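Local coordinates for protein unsaturated chondroitin disaccharide hydrolase (Streptococcus agalactiae, PDB 3WUX) that hydrolyses unsaturated chondroitin, hyaluronan and heparin disaccharides, releasing the unsaturated uronic acid and preferring sulfated substrates, at residues 78-83 / 383-388. The protein carries 2 engineered substitutions. Numbering follows the deposited sequence.
Sequences LWLAYE and YLEALI
Leu80 inserts between Leu384, Glu385 and Ile388, joining helices 71-85 and 377-391 of the alpha6/alpha6-barrel through segments 78-83 and 383-388, some 300 residues apart in sequence. The two segments run nearly parallel, with axes 9.9 Å apart and inclined at 21°, and the contact is wholly buried. Leu80 dominates: its CB leaves the backbone toward the partner helix, and the residue accounts for 101 of the 259 Å² of surface buried on both sides together. Its CB lies 3.7 Å from Leu384 CD2, while CD1 reaches the partner backbone, 3.5 Å from Glu385 N. In Leu384, chi1 of -172° swings CG toward Leu80, and chi2 of 59° then turns CD2 onto Leu80 CB. One turn on, Ile388 extends the apolar patch, CG1 lying 4.1 Å from Leu80 CB; its CD1 also meets Leu80 O at 3.7 Å. Of the Glu385 side chain, the part touching Leu80 is CB, 3.8 Å from CD1. Its carboxylate is held outside the contact: OE1 accepts hydrogen bonds from Tyr381 OH and Trp398 NE1, and OE2 forms a salt bridge to Arg389. Farther out, Glu83 links helix 71-85 to the C-terminal tail, OE2 pairing with Lys392 NZ and OE1 accepting hydrogen bonds from Tyr397 OH and Trp394 NE1.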
ATOM      1  N   LEU A  78     -11.315  -5.362   7.121  1.00 21.85           N
ATOM      2  CA  LEU A  78     -12.218  -5.619   8.227  1.00 20.81           C
ATOM      3  C   LEU A  78     -11.911  -4.704   9.404  1.00 25.30           C
ATOM      4  O   LEU A  78     -12.817  -4.139  10.020  1.00 26.87           O
ATOM      5  CB  LEU A  78     -12.114  -7.089   8.661  1.00 25.58           C
ATOM      6  CG  LEU A  78     -12.566  -8.114   7.619  1.00 30.79           C
ATOM      7  CD1 LEU A  78     -12.444  -9.543   8.166  1.00 27.16           C
ATOM      8  CD2 LEU A  78     -13.995  -7.824   7.150  1.00 29.56           C
ATOM      9  N   TRP A  79     -10.630  -4.555   9.727  1.00 20.31           N
ATOM     10  CA  TRP A  79     -10.255  -3.696  10.847  1.00 23.26           C
ATOM     11  C   TRP A  79     -10.588  -2.220  10.555  1.00 20.72           C
ATOM     12  O   TRP A  79     -11.097  -1.506  11.432  1.00 24.70           O
ATOM     13  CB  TRP A  79      -8.773  -3.855  11.206  1.00 22.99           C
ATOM     14  CG  TRP A  79      -8.397  -5.164  11.886  1.00 24.28           C
ATOM     15  CD1 TRP A  79      -7.411  -6.031  11.502  1.00 25.42           C
ATOM     16  CD2 TRP A  79      -8.976  -5.721  13.078  1.00 22.10           C
ATOM     17  NE1 TRP A  79      -7.352  -7.096  12.376  1.00 25.70           N
ATOM     18  CE2 TRP A  79      -8.303  -6.930  13.347  1.00 25.46           C
ATOM     19  CE3 TRP A  79     -10.004  -5.318  13.938  1.00 23.56           C
ATOM     20  CZ2 TRP A  79      -8.632  -7.748  14.439  1.00 21.21           C
ATOM     21  CZ3 TRP A  79     -10.323  -6.124  15.029  1.00 28.42           C
ATOM     22  CH2 TRP A  79      -9.637  -7.325  15.266  1.00 27.66           C
ATOM     23  N   LEU A  80     -10.297  -1.766   9.337  1.00 22.54           N
ATOM     24  CA  LEU A  80     -10.647  -0.397   8.929  1.00 22.56           C
ATOM     25  C   LEU A  80     -12.141  -0.126   9.075  1.00 25.56           C
ATOM     26  O   LEU A  80     -12.541   0.901   9.630  1.00 28.14           O
ATOM     27  CB  LEU A  80     -10.216  -0.121   7.490  1.00 24.05           C
ATOM     28  CG  LEU A  80      -8.695  -0.064   7.324  1.00 24.43           C
ATOM     29  CD1 LEU A  80      -8.345   0.164   5.880  1.00 23.32           C
ATOM     30  CD2 LEU A  80      -8.063   1.030   8.196  1.00 20.37           C
ATOM     31  N   ALA A  81     -12.956  -1.055   8.583  1.00 23.54           N
ATOM     32  CA  ALA A  81     -14.408  -0.952   8.743  1.00 27.33           C
ATOM     33  C   ALA A  81     -14.812  -0.936  10.217  1.00 31.35           C
ATOM     34  O   ALA A  81     -15.717  -0.193  10.613  1.00 30.89           O
ATOM     35  CB  ALA A  81     -15.101  -2.079   8.006  1.00 25.25           C
ATOM     36  N   TYR A  82     -14.137  -1.748  11.028  1.00 23.70           N
ATOM     37  CA  TYR A  82     -14.421  -1.830  12.460  1.00 28.58           C
ATOM     38  C   TYR A  82     -14.156  -0.497  13.140  1.00 26.65           C
ATOM     39  O   TYR A  82     -14.875  -0.089  14.059  1.00 29.18           O
ATOM     40  CB  TYR A  82     -13.567  -2.924  13.109  1.00 24.35           C
ATOM     41  CG  TYR A  82     -13.762  -3.088  14.602  1.00 31.22           C
ATOM     42  CD1 TYR A  82     -14.986  -3.485  15.123  1.00 29.30           C
ATOM     43  CD2 TYR A  82     -12.716  -2.872  15.488  1.00 27.58           C
ATOM     44  CE1 TYR A  82     -15.168  -3.650  16.490  1.00 28.43           C
ATOM     45  CE2 TYR A  82     -12.886  -3.041  16.860  1.00 31.05           C
ATOM     46  CZ  TYR A  82     -14.116  -3.426  17.349  1.00 31.77           C
ATOM     47  OH  TYR A  82     -14.288  -3.587  18.701  1.00 31.78           O
ATOM     48  N   GLU A  83     -13.116   0.187  12.693  1.00 28.61           N
ATOM     49  CA  GLU A  83     -12.808   1.486  13.261  1.00 33.59           C
ATOM     50  C   GLU A  83     -13.838   2.522  12.844  1.00 31.72           C
ATOM     51  O   GLU A  83     -14.004   3.547  13.503  1.00 37.79           O
ATOM     52  CB  GLU A  83     -11.422   1.936  12.851  1.00 38.75           C
ATOM     53  CG  GLU A  83     -10.329   1.064  13.392  1.00 42.90           C
ATOM     54  CD  GLU A  83      -9.017   1.782  13.384  1.00 29.00           C
ATOM     55  OE1 GLU A  83      -8.020   1.197  12.906  1.00 25.03           O
ATOM     56  OE2 GLU A  83      -8.998   2.938  13.861  1.00 39.87           O
ATOM     57  N   TYR A 383      -7.444   1.930  -0.660  1.00 16.80           N
ATOM     58  CA  TYR A 383      -8.573   2.812  -0.917  1.00 16.85           C
ATOM     59  C   TYR A 383      -9.344   3.036   0.375  1.00 20.61           C
ATOM     60  O   TYR A 383      -9.622   4.173   0.746  1.00 19.60           O
ATOM     61  CB  TYR A 383      -9.469   2.213  -2.009  1.00 22.88           C
ATOM     62  CG  TYR A 383     -10.783   2.942  -2.222  1.00 26.90           C
ATOM     63  CD1 TYR A 383     -10.816   4.247  -2.699  1.00 23.30           C
ATOM     64  CD2 TYR A 383     -11.992   2.304  -1.977  1.00 23.28           C
ATOM     65  CE1 TYR A 383     -12.026   4.910  -2.902  1.00 22.62           C
ATOM     66  CE2 TYR A 383     -13.198   2.953  -2.180  1.00 22.94           C
ATOM     67  CZ  TYR A 383     -13.211   4.245  -2.644  1.00 25.03           C
ATOM     68  OH  TYR A 383     -14.429   4.864  -2.824  1.00 23.08           O
ATOM     69  N   LEU A 384      -9.670   1.962   1.088  1.00 20.05           N
ATOM     70  CA  LEU A 384     -10.408   2.128   2.337  1.00 18.45           C
ATOM     71  C   LEU A 384      -9.519   2.835   3.361  1.00 19.27           C
ATOM     72  O   LEU A 384      -9.994   3.644   4.157  1.00 20.13           O
ATOM     73  CB  LEU A 384     -10.938   0.785   2.862  1.00 18.59           C
ATOM     74  CG  LEU A 384     -11.887   0.846   4.063  1.00 21.16           C
ATOM     75  CD1 LEU A 384     -13.121   1.691   3.741  1.00 23.61           C
ATOM     76  CD2 LEU A 384     -12.282  -0.572   4.491  1.00 27.02           C
ATOM     77  N   GLU A 385      -8.218   2.566   3.325  1.00 19.78           N
ATOM     78  CA  GLU A 385      -7.343   3.223   4.287  1.00 20.49           C
ATOM     79  C   GLU A 385      -7.319   4.726   4.033  1.00 21.34           C
ATOM     80  O   GLU A 385      -7.319   5.515   4.974  1.00 18.18           O
ATOM     81  CB  GLU A 385      -5.916   2.665   4.260  1.00 18.59           C
ATOM     82  CG  GLU A 385      -5.120   3.085   5.490  1.00 14.81           C
ATOM     83  CD  GLU A 385      -3.622   2.891   5.327  1.00 20.35           C
ATOM     84  OE1 GLU A 385      -3.130   1.759   5.561  1.00 19.60           O
ATOM     85  OE2 GLU A 385      -2.936   3.879   4.980  1.00 17.51           O
ATOM     86  N   ALA A 386      -7.306   5.110   2.762  1.00 17.50           N
ATOM     87  CA  ALA A 386      -7.337   6.530   2.404  1.00 18.06           C
ATOM     88  C   ALA A 386      -8.632   7.165   2.891  1.00 16.93           C
ATOM     89  O   ALA A 386      -8.627   8.259   3.446  1.00 18.25           O
ATOM     90  CB  ALA A 386      -7.198   6.710   0.916  1.00 18.77           C
ATOM     91  N   LEU A 387      -9.743   6.471   2.680  1.00 18.51           N
ATOM     92  CA  LEU A 387     -11.030   6.980   3.150  1.00 17.54           C
ATOM     93  C   LEU A 387     -11.026   7.192   4.667  1.00 17.33           C
ATOM     94  O   LEU A 387     -11.447   8.243   5.161  1.00 19.65           O
ATOM     95  CB  LEU A 387     -12.166   6.029   2.751  1.00 17.66           C
ATOM     96  CG  LEU A 387     -12.425   5.931   1.250  1.00 21.03           C
ATOM     97  CD1 LEU A 387     -13.578   4.966   0.975  1.00 21.71           C
ATOM     98  CD2 LEU A 387     -12.764   7.313   0.704  1.00 20.41           C
ATOM     99  N   ILE A 388     -10.545   6.195   5.402  1.00 16.54           N
ATOM    100  CA  ILE A 388     -10.564   6.248   6.861  1.00 16.51           C
ATOM    101  C   ILE A 388      -9.600   7.335   7.338  1.00 16.73           C
ATOM    102  O   ILE A 388      -9.902   8.073   8.269  1.00 17.55           O
ATOM    103  CB  ILE A 388     -10.184   4.878   7.476  1.00 17.74           C
ATOM    104  CG1 ILE A 388     -11.262   3.825   7.174  1.00 20.02           C
ATOM    105  CG2 ILE A 388      -9.948   5.004   8.967  1.00 18.19           C
ATOM    106  CD1 ILE A 388     -12.615   4.101   7.848  1.00 24.84           C
TER